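Long-range contacts in uncharacterized protein (Arthrobacter sp., PDB 3KOP), which is of unknown function but adopts a cyclophilin-like fold, built on an antiparallel sheet, and packs into an assembly of six chains: residues 26-31 and 167-172; 59-64 and 175-180; 88-93 and 144-149. All coordinates share one frame; numbering follows the deposited sequence.

Contact 1 (26-31 and 167-172); sequences ITLEKR and QDIWMG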
loop_
_atom_site.group_PDB
_atom_site.type_symbol
_atom_site.label_atom_id
_atom_site.label_comp_id
_atom_site.label_asym_id
_atom_site.label_seq_id
_atom_site.Cartn_x
_atom_site.Cartn_y
_atom_site.Cartn_z
ATOM N N ILE F 26 -0.391 -1.587 32.464
ATOM C CA ILE F 26 -0.965 -2.479 31.487
ATOM C C ILE F 26 -0.529 -3.882 31.890
ATOM O O ILE F 26 0.659 -4.177 31.923
ATOM C CB ILE F 26 -0.493 -2.174 30.073
ATOM C CG1 ILE F 26 -0.743 -0.709 29.710
ATOM C CG2 ILE F 26 -1.190 -3.100 29.080
ATOM C CD1 ILE F 26 -0.071 -0.238 28.364
ATOM N N THR F 27 -1.507 -4.722 32.192
ATOM C CA THR F 27 -1.279 -5.969 32.919
ATOM C C THR F 27 -1.964 -7.124 32.228
ATOM O O THR F 27 -3.116 -6.995 31.799
ATOM C CB THR F 27 -1.858 -5.879 34.369
ATOM O OG1 THR F 27 -1.241 -4.794 35.082
ATOM C CG2 THR F 27 -1.625 -7.197 35.142
ATOM N N LEU F 28 -1.251 -8.250 32.152
ATOM C CA LEU F 28 -1.813 -9.533 31.813
ATOM C C LEU F 28 -2.043 -10.284 33.120
ATOM O O LEU F 28 -1.098 -10.598 33.848
ATOM C CB LEU F 28 -0.868 -10.318 30.890
ATOM C CG LEU F 28 -0.735 -9.747 29.478
ATOM C CD1 LEU F 28 0.500 -10.312 28.748
ATOM C CD2 LEU F 28 -2.007 -10.009 28.669
ATOM N N GLU F 29 -3.292 -10.578 33.418
ATOM C CA GLU F 29 -3.668 -10.999 34.775
ATOM C C GLU F 29 -3.266 -12.417 35.086
ATOM O O GLU F 29 -2.907 -12.709 36.213
ATOM C CB GLU F 29 -5.166 -10.916 34.971
ATOM C CG GLU F 29 -5.788 -9.573 34.657
ATOM C CD GLU F 29 -5.732 -8.600 35.794
ATOM O OE1 GLU F 29 -4.840 -8.714 36.661
ATOM O OE2 GLU F 29 -6.601 -7.713 35.824
ATOM N N LYS F 30 -3.368 -13.310 34.104
ATOM C CA LYS F 30 -3.064 -14.719 34.316
ATOM C C LYS F 30 -1.567 -14.919 34.318
ATOM O O LYS F 30 -1.017 -15.526 35.241
ATOM C CB LYS F 30 -3.713 -15.577 33.237
ATOM C CG LYS F 30 -3.507 -17.062 33.379
ATOM C CD LYS F 30 -4.352 -17.804 32.368
ATOM C CE LYS F 30 -4.092 -19.318 32.382
ATOM N NZ LYS F 30 -3.122 -19.676 31.299
ATOM N N ARG F 31 -0.876 -14.410 33.313
ATOM C CA ARG F 31 0.589 -14.483 33.351
ATOM C C ARG F 31 1.217 -13.580 34.442
ATOM O O ARG F 31 2.375 -13.760 34.806
ATOM C CB ARG F 31 1.178 -14.195 31.974
ATOM C CG ARG F 31 0.860 -15.276 30.936
ATOM C CD ARG F 31 1.023 -14.775 29.537
ATOM N NE ARG F 31 0.874 -15.858 28.574
ATOM C CZ ARG F 31 -0.282 -16.396 28.206
ATOM N NH1 ARG F 31 -1.443 -15.926 28.662
ATOM N NH2 ARG F 31 -0.284 -17.399 27.333
ATOM N N GLN F 167 4.658 -12.963 23.141
ATOM C CA GLN F 167 5.123 -14.094 22.348
ATOM C C GLN F 167 4.526 -15.393 22.923
ATOM O O GLN F 167 4.119 -16.271 22.171
ATOM C CB GLN F 167 6.659 -14.158 22.278
ATOM C CG GLN F 167 7.366 -12.939 21.629
ATOM C CD GLN F 167 7.259 -12.849 20.107
ATOM O OE1 GLN F 167 6.603 -13.646 19.455
ATOM N NE2 GLN F 167 7.913 -11.835 19.546
ATOM N N ASP F 168 4.431 -15.484 24.238
ATOM C CA ASP F 168 3.852 -16.621 24.877
ATOM C C ASP F 168 2.319 -16.669 24.637
ATOM O O ASP F 168 1.752 -17.747 24.560
ATOM C CB ASP F 168 4.175 -16.599 26.379
ATOM C CG ASP F 168 3.691 -17.844 27.083
ATOM O OD1 ASP F 168 4.314 -18.885 26.887
ATOM O OD2 ASP F 168 2.679 -17.794 27.794
ATOM N N ILE F 169 1.647 -15.521 24.515
ATOM C CA ILE F 169 0.253 -15.535 24.067
ATOM C C ILE F 169 0.157 -16.078 22.633
ATOM O O ILE F 169 -0.727 -16.878 22.313
ATOM C CB ILE F 169 -0.414 -14.155 24.196
ATOM C CG1 ILE F 169 -0.554 -13.803 25.667
ATOM C CG2 ILE F 169 -1.776 -14.114 23.474
ATOM C CD1 ILE F 169 -0.944 -12.334 25.925
ATOM N N TRP F 170 1.087 -15.667 21.781
ATOM C CA TRP F 170 1.103 -16.100 20.392
ATOM C C TRP F 170 1.263 -17.641 20.319
ATOM O O TRP F 170 0.483 -18.309 19.645
ATOM C CB TRP F 170 2.208 -15.352 19.622
ATOM C CG TRP F 170 2.436 -15.865 18.249
ATOM C CD1 TRP F 170 1.497 -16.065 17.276
ATOM C CD2 TRP F 170 3.697 -16.227 17.668
ATOM N NE1 TRP F 170 2.099 -16.571 16.128
ATOM C CE2 TRP F 170 3.445 -16.669 16.347
ATOM C CE3 TRP F 170 5.014 -16.247 18.146
ATOM C CZ2 TRP F 170 4.466 -17.120 15.497
ATOM C CZ3 TRP F 170 6.031 -16.682 17.281
ATOM C CH2 TRP F 170 5.740 -17.117 15.980
HETATM N N MSE F 171 2.250 -18.195 21.025
HETATM C CA MSE F 171 2.523 -19.636 20.980
HETATM C C MSE F 171 1.659 -20.471 21.926
HETATM O O MSE F 171 1.378 -21.633 21.617
HETATM C CB MSE F 171 4.003 -19.913 21.305
HETATM C CG MSE F 171 4.970 -19.267 20.282
HETATM SE SE MSE F 171 4.639 -19.952 18.492
HETATM C CE MSE F 171 4.815 -21.843 18.873
ATOM N N GLY F 172 1.286 -19.899 23.074
ATOM C CA GLY F 172 0.605 -20.620 24.157
ATOM C C GLY F 172 -0.873 -20.308 24.300
ATOM O O GLY F 172 -1.575 -20.978 25.055
#
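Arg31 and Asp168 form a salt bridge where helix 159-172 packs across the turn that ends strand 23-28, a helix-on-sheet contact of the cyclophilin-like fold. The arginine chain runs extended from CG to NE and brings the guanidinium edge to the carboxylate, the two planes 61° apart. Arg31 NE donates to the anti lone pair of Asp168 OD2 at 2.8 Å, slightly tilted from the guanidinium plane; Arg31 NH2 adds a weak second bond to the same OD2 at 3.0 Å. One carboxylate oxygen thus takes both N-H groups, while OD1 pairs with Arg175 of the second subunit. With chi1 at -175°, the Asp168 carboxylate swings away from its own N and beside the arginine. Over one guanidinium face sits Ile169, its CG1 3.6 Å from Arg31 CZ, so the flat group has an apolar side chain above its centre and an acid at its rim. Glu177 takes Arg31 NH1 in another salt bridge, and Gly173 O accepts from NH2, which together should fix the rotation of the group. Deeper in, Leu28 and Ile169 meet tip to tip: Leu28 CD1 and CD2 both stand 3.8 Å from Ile169 CD1.

Contact 2 (59-64 and 175-180); sequences SQVFHG and RDETLT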
loop_
_atom_site.group_PDB
_atom_site.type_symbol
_atom_site.label_atom_id
_atom_site.label_comp_id
_atom_site.label_asym_id
_atom_site.label_seq_id
_atom_site.Cartn_x
_atom_site.Cartn_y
_atom_site.Cartn_z
ATOM N N SER F 59 -10.504 -6.766 29.807
ATOM C CA SER F 59 -11.243 -7.734 29.038
ATOM C C SER F 59 -10.312 -8.776 28.429
ATOM O O SER F 59 -9.105 -8.615 28.434
ATOM C CB SER F 59 -12.011 -7.003 27.949
ATOM O OG SER F 59 -12.794 -7.898 27.198
ATOM N N GLN F 60 -10.904 -9.846 27.924
ATOM C CA GLN F 60 -10.181 -10.931 27.240
ATOM C C GLN F 60 -9.161 -10.363 26.280
ATOM O O GLN F 60 -9.458 -9.445 25.509
ATOM C CB GLN F 60 -11.205 -11.790 26.464
ATOM C CG GLN F 60 -10.633 -12.756 25.451
ATOM C CD GLN F 60 -10.008 -13.950 26.127
ATOM O OE1 GLN F 60 -10.690 -14.654 26.854
ATOM N NE2 GLN F 60 -8.706 -14.190 25.879
ATOM N N VAL F 61 -7.957 -10.921 26.312
ATOM C CA VAL F 61 -6.883 -10.492 25.415
ATOM C C VAL F 61 -6.939 -11.259 24.091
ATOM O O VAL F 61 -7.372 -12.434 24.022
ATOM C CB VAL F 61 -5.477 -10.666 26.080
ATOM C CG1 VAL F 61 -5.032 -12.144 26.058
ATOM C CG2 VAL F 61 -4.416 -9.750 25.357
ATOM N N PHE F 62 -6.488 -10.612 23.029
ATOM C CA PHE F 62 -6.336 -11.268 21.742
ATOM C C PHE F 62 -4.976 -10.916 21.174
ATOM O O PHE F 62 -4.485 -9.832 21.389
ATOM C CB PHE F 62 -7.405 -10.796 20.766
ATOM C CG PHE F 62 -8.813 -11.029 21.238
ATOM C CD1 PHE F 62 -9.431 -12.235 21.024
ATOM C CD2 PHE F 62 -9.543 -10.011 21.809
ATOM C CE1 PHE F 62 -10.725 -12.452 21.438
ATOM C CE2 PHE F 62 -10.842 -10.225 22.229
ATOM C CZ PHE F 62 -11.428 -11.447 22.041
ATOM N N HIS F 63 -4.352 -11.861 20.485
ATOM C CA HIS F 63 -3.181 -11.537 19.685
ATOM C C HIS F 63 -3.602 -11.122 18.282
ATOM O O HIS F 63 -4.451 -11.761 17.673
ATOM C CB HIS F 63 -2.249 -12.709 19.561
ATOM C CG HIS F 63 -0.877 -12.307 19.137
ATOM N ND1 HIS F 63 -0.612 -11.849 17.867
ATOM C CD2 HIS F 63 0.285 -12.224 19.827
ATOM C CE1 HIS F 63 0.668 -11.517 17.786
ATOM N NE2 HIS F 63 1.241 -11.755 18.952
ATOM N N GLY F 64 -2.963 -10.098 17.724
ATOM C CA GLY F 64 -3.350 -9.665 16.375
ATOM C C GLY F 64 -3.069 -10.722 15.327
ATOM O O GLY F 64 -2.125 -11.540 15.476
ATOM N N ARG F 175 -6.309 -18.153 26.275
ATOM C CA ARG F 175 -7.355 -18.699 27.150
ATOM C C ARG F 175 -7.214 -18.208 28.573
ATOM O O ARG F 175 -6.153 -18.365 29.171
ATOM C CB ARG F 175 -7.293 -20.227 27.219
ATOM C CG ARG F 175 -7.585 -20.933 25.933
ATOM C CD ARG F 175 -8.935 -20.560 25.359
ATOM N NE ARG F 175 -9.129 -21.240 24.083
ATOM C CZ ARG F 175 -10.141 -21.019 23.256
ATOM N NH1 ARG F 175 -11.074 -20.127 23.566
ATOM N NH2 ARG F 175 -10.211 -21.689 22.113
ATOM N N ASP F 176 -8.293 -17.659 29.108
ATOM C CA ASP F 176 -8.381 -17.199 30.489
ATOM C C ASP F 176 -7.429 -16.058 30.766
ATOM O O ASP F 176 -7.175 -15.739 31.915
ATOM C CB ASP F 176 -8.158 -18.357 31.470
ATOM C CG ASP F 176 -9.196 -19.451 31.317
ATOM O OD1 ASP F 176 -10.387 -19.100 31.105
ATOM O OD2 ASP F 176 -8.830 -20.657 31.386
ATOM N N GLU F 177 -6.918 -15.424 29.711
ATOM C CA GLU F 177 -5.981 -14.341 29.886
ATOM C C GLU F 177 -6.749 -13.084 29.687
ATOM O O GLU F 177 -7.578 -13.003 28.775
ATOM C CB GLU F 177 -4.800 -14.441 28.910
ATOM C CG GLU F 177 -3.725 -13.380 29.101
ATOM C CD GLU F 177 -3.161 -13.321 30.521
ATOM O OE1 GLU F 177 -3.796 -12.674 31.396
ATOM O OE2 GLU F 177 -2.058 -13.879 30.753
ATOM N N THR F 178 -6.479 -12.110 30.551
ATOM C CA THR F 178 -7.187 -10.824 30.561
ATOM C C THR F 178 -6.158 -9.706 30.461
ATOM O O THR F 178 -5.116 -9.743 31.133
ATOM C CB THR F 178 -7.999 -10.678 31.880
ATOM O OG1 THR F 178 -8.918 -11.765 31.990
ATOM C CG2 THR F 178 -8.765 -9.384 31.931
ATOM N N LEU F 179 -6.464 -8.705 29.635
ATOM C CA LEU F 179 -5.628 -7.522 29.513
ATOM C C LEU F 179 -6.299 -6.324 30.211
ATOM O O LEU F 179 -7.415 -5.895 29.854
ATOM C CB LEU F 179 -5.396 -7.201 28.029
ATOM C CG LEU F 179 -4.564 -5.966 27.700
ATOM C CD1 LEU F 179 -3.091 -6.109 28.151
ATOM C CD2 LEU F 179 -4.668 -5.645 26.192
ATOM N N THR F 180 -5.591 -5.760 31.178
ATOM C CA THR F 180 -6.141 -4.727 32.048
ATOM C C THR F 180 -5.364 -3.420 31.975
ATOM O O THR F 180 -4.141 -3.385 32.177
ATOM C CB THR F 180 -6.203 -5.229 33.511
ATOM O OG1 THR F 180 -7.072 -6.362 33.564
ATOM C CG2 THR F 180 -6.746 -4.127 34.440
HETATM O O HOH W 1 -10.386 -17.192 27.589
HETATM O O HOH W 2 -10.081 -14.042 29.675
#
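Antiparallel pairing of strands 57-63 and 178-183 joins these segments within the antiparallel sheet of the cyclophilin-like fold. Ser59 and Leu179 make the hydrogen-bonded pair: Leu179 N reaches Ser59 O at 2.9 Å, and Ser59 N reaches Leu179 O at 3.2 Å. Gln60 and Thr178 follow as a non-hydrogen-bonded pair, and then Val61 N donates to Glu177 O at 3.2 Å. Val61 straddles two neighbours: CG1, lodged between its backbone N and carbonyl carbon (chi1 77°), touches Glu177 CG at 3.5 Å, while CG2 meets Leu179 CB at 3.8 Å, the valine and leucine side chains crossing at about a right angle. Gln60 bends at chi2 so that its amide folds back; NE2 donates to Val61 O at 2.9 Å in the amide plane and also bonds Ala174 O. Its OE1 accepts hydrogen bonds from two waters, one accepting from Asp176 N and the other donating to Glu177 O. Glu177 turns its carboxylate back, OE1 accepting from Thr178 N and from Lys30 N. The strand entry is therefore held by backbone bonds, a water-linked amide and a buried acid whose charge is probably balanced by Arg31.

Contact 3 (88-93 and 144-149); sequences TTVTPI and TGWVPG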
loop_
_atom_site.group_PDB
_atom_site.type_symbol
_atom_site.label_atom_id
_atom_site.label_comp_id
_atom_site.label_asym_id
_atom_site.label_seq_id
_atom_site.Cartn_x
_atom_site.Cartn_y
_atom_site.Cartn_z
ATOM N N THR F 88 -2.485 9.714 14.957
ATOM C CA THR F 88 -2.664 8.400 14.374
ATOM C C THR F 88 -1.401 7.854 13.718
ATOM O O THR F 88 -0.479 8.609 13.278
ATOM C CB THR F 88 -3.826 8.398 13.377
ATOM O OG1 THR F 88 -3.471 9.168 12.241
ATOM C CG2 THR F 88 -5.131 9.037 14.011
ATOM N N THR F 89 -1.355 6.531 13.691
ATOM C CA THR F 89 -0.361 5.796 12.943
ATOM C C THR F 89 -0.997 4.627 12.161
ATOM O O THR F 89 -2.037 4.051 12.563
ATOM C CB THR F 89 0.756 5.257 13.886
ATOM O OG1 THR F 89 1.855 4.760 13.114
ATOM C CG2 THR F 89 0.187 4.163 14.796
ATOM N N VAL F 90 -0.375 4.292 11.030
ATOM C CA VAL F 90 -0.589 2.966 10.440
ATOM C C VAL F 90 0.663 2.110 10.490
ATOM O O VAL F 90 0.672 0.993 9.963
ATOM C CB VAL F 90 -1.162 3.013 9.021
ATOM C CG1 VAL F 90 -2.641 3.550 9.099
ATOM C CG2 VAL F 90 -0.268 3.855 8.065
ATOM N N THR F 91 1.707 2.646 11.129
ATOM C CA THR F 91 2.985 2.013 11.297
ATOM C C THR F 91 3.328 2.038 12.787
ATOM O O THR F 91 4.277 2.701 13.177
ATOM C CB THR F 91 4.106 2.741 10.476
ATOM O OG1 THR F 91 4.154 4.138 10.803
ATOM C CG2 THR F 91 3.869 2.599 8.968
ATOM N N PRO F 92 2.561 1.294 13.618
ATOM C CA PRO F 92 2.879 1.312 15.027
ATOM C C PRO F 92 4.231 0.676 15.357
ATOM O O PRO F 92 4.681 -0.276 14.684
ATOM C CB PRO F 92 1.734 0.525 15.655
ATOM C CG PRO F 92 1.256 -0.381 14.593
ATOM C CD PRO F 92 1.507 0.314 13.310
ATOM N N ILE F 93 4.857 1.198 16.405
ATOM C CA ILE F 93 6.215 0.823 16.777
ATOM C C ILE F 93 6.275 0.225 18.179
ATOM O O ILE F 93 5.295 0.321 18.932
ATOM C CB ILE F 93 7.143 2.024 16.673
ATOM C CG1 ILE F 93 6.890 3.011 17.815
ATOM C CG2 ILE F 93 6.979 2.674 15.315
ATOM C CD1 ILE F 93 7.912 4.212 17.818
ATOM N N THR F 144 -11.049 -3.594 5.083
ATOM C CA THR F 144 -11.214 -2.177 4.734
ATOM C C THR F 144 -9.961 -1.461 4.219
ATOM O O THR F 144 -10.098 -0.362 3.711
ATOM C CB THR F 144 -11.783 -1.320 5.908
ATOM O OG1 THR F 144 -10.849 -1.337 7.002
ATOM C CG2 THR F 144 -13.181 -1.842 6.375
ATOM N N GLY F 145 -8.773 -2.073 4.304
ATOM C CA GLY F 145 -7.541 -1.354 3.942
ATOM C C GLY F 145 -6.862 -0.850 5.195
ATOM O O GLY F 145 -6.734 -1.596 6.156
ATOM N N TRP F 146 -6.461 0.418 5.200
ATOM C CA TRP F 146 -5.774 1.009 6.326
ATOM C C TRP F 146 -6.719 1.219 7.516
ATOM O O TRP F 146 -7.863 1.626 7.335
ATOM C CB TRP F 146 -5.129 2.349 5.920
ATOM C CG TRP F 146 -4.062 2.233 4.878
ATOM C CD1 TRP F 146 -4.152 2.628 3.561
ATOM C CD2 TRP F 146 -2.716 1.749 5.053
ATOM N NE1 TRP F 146 -2.966 2.393 2.916
ATOM C CE2 TRP F 146 -2.081 1.822 3.792
ATOM C CE3 TRP F 146 -2.011 1.209 6.127
ATOM C CZ2 TRP F 146 -0.745 1.463 3.602
ATOM C CZ3 TRP F 146 -0.674 0.845 5.948
ATOM C CH2 TRP F 146 -0.056 0.968 4.688
ATOM N N VAL F 147 -6.235 0.887 8.710
ATOM C CA VAL F 147 -6.970 1.021 9.961
ATOM C C VAL F 147 -6.123 1.841 10.956
ATOM O O VAL F 147 -5.481 1.275 11.835
ATOM C CB VAL F 147 -7.222 -0.375 10.585
ATOM C CG1 VAL F 147 -8.130 -0.268 11.816
ATOM C CG2 VAL F 147 -7.793 -1.349 9.523
ATOM N N PRO F 148 -6.087 3.164 10.812
ATOM C CA PRO F 148 -5.245 3.931 11.709
ATOM C C PRO F 148 -5.660 3.839 13.176
ATOM O O PRO F 148 -6.861 3.779 13.485
ATOM C CB PRO F 148 -5.361 5.370 11.190
ATOM C CG PRO F 148 -6.084 5.296 9.844
ATOM C CD PRO F 148 -6.836 4.006 9.847
ATOM N N GLY F 149 -4.667 3.788 14.059
ATOM C CA GLY F 149 -4.889 3.792 15.488
ATOM C C GLY F 149 -4.392 5.095 16.106
ATOM O O GLY F 149 -3.357 5.629 15.701
#
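The indole of Trp146 meets Val90 at its six-membered ring, the two side chains crossing at about a right angle. Val90 CB is 3.5 Å from Trp146 CE3, and Val90 CG2 lies 3.7 Å from Trp146 CZ3. Leu138 and Leu140 of the same chain also touch the tryptophan, and its ring meets Trp146 of the third subunit and Trp146 of the fifth, each pair of planes about 70° apart. Pro148 also packs against Val90. With CG1 anti to the carbonyl carbon (chi1 -69°), that methyl is directed between the proline and the indole, 3.9 Å from Pro148 CB. Beside this cluster Thr89 and Gly149 form an antiparallel hydrogen-bonded pair, Thr89 N to Gly149 O and Gly149 N to Thr89 O both at 3.0 Å. Two CA-H...O contacts flank it, from Thr88 CA to Gly149 O (3.1 Å) and from Pro148 CA to Thr89 O (3.3 Å). After Thr89, segment 88-93 leaves the strand: Thr89 OG1 accepts from Thr91 N at 2.9 Å and also bonds Asn136 of the fourth subunit. Thr88 OG1 bonds Asp143 O of the third subunit. A two-residue strand, 88-89, is thus laid on the broken strand 145-157 and closed by an ST turn, at a place where several subunits of the assembly come together.

In the fold
Contacts 1 and 2 are neighbours, their centres 8 Å apart, because strands 23-28 and 178-183 lie side by side in the sheet. They touch directly, among other places through the probable hydrogen bond between Glu29 OE2 and Thr180 OG1 (2.7 Å), and their segments alternate along the chain. Contact 3 lies apart, its centre 23 Å from contact 1 and 21 Å from contact 2, with nearest atoms about 11 Å away in both cases; along the chain it is nested inside the loops they close. All three reach the same sheet. Contacts 1 and 2 face the second subunit, whereas contact 3 meets the third, fourth and fifth.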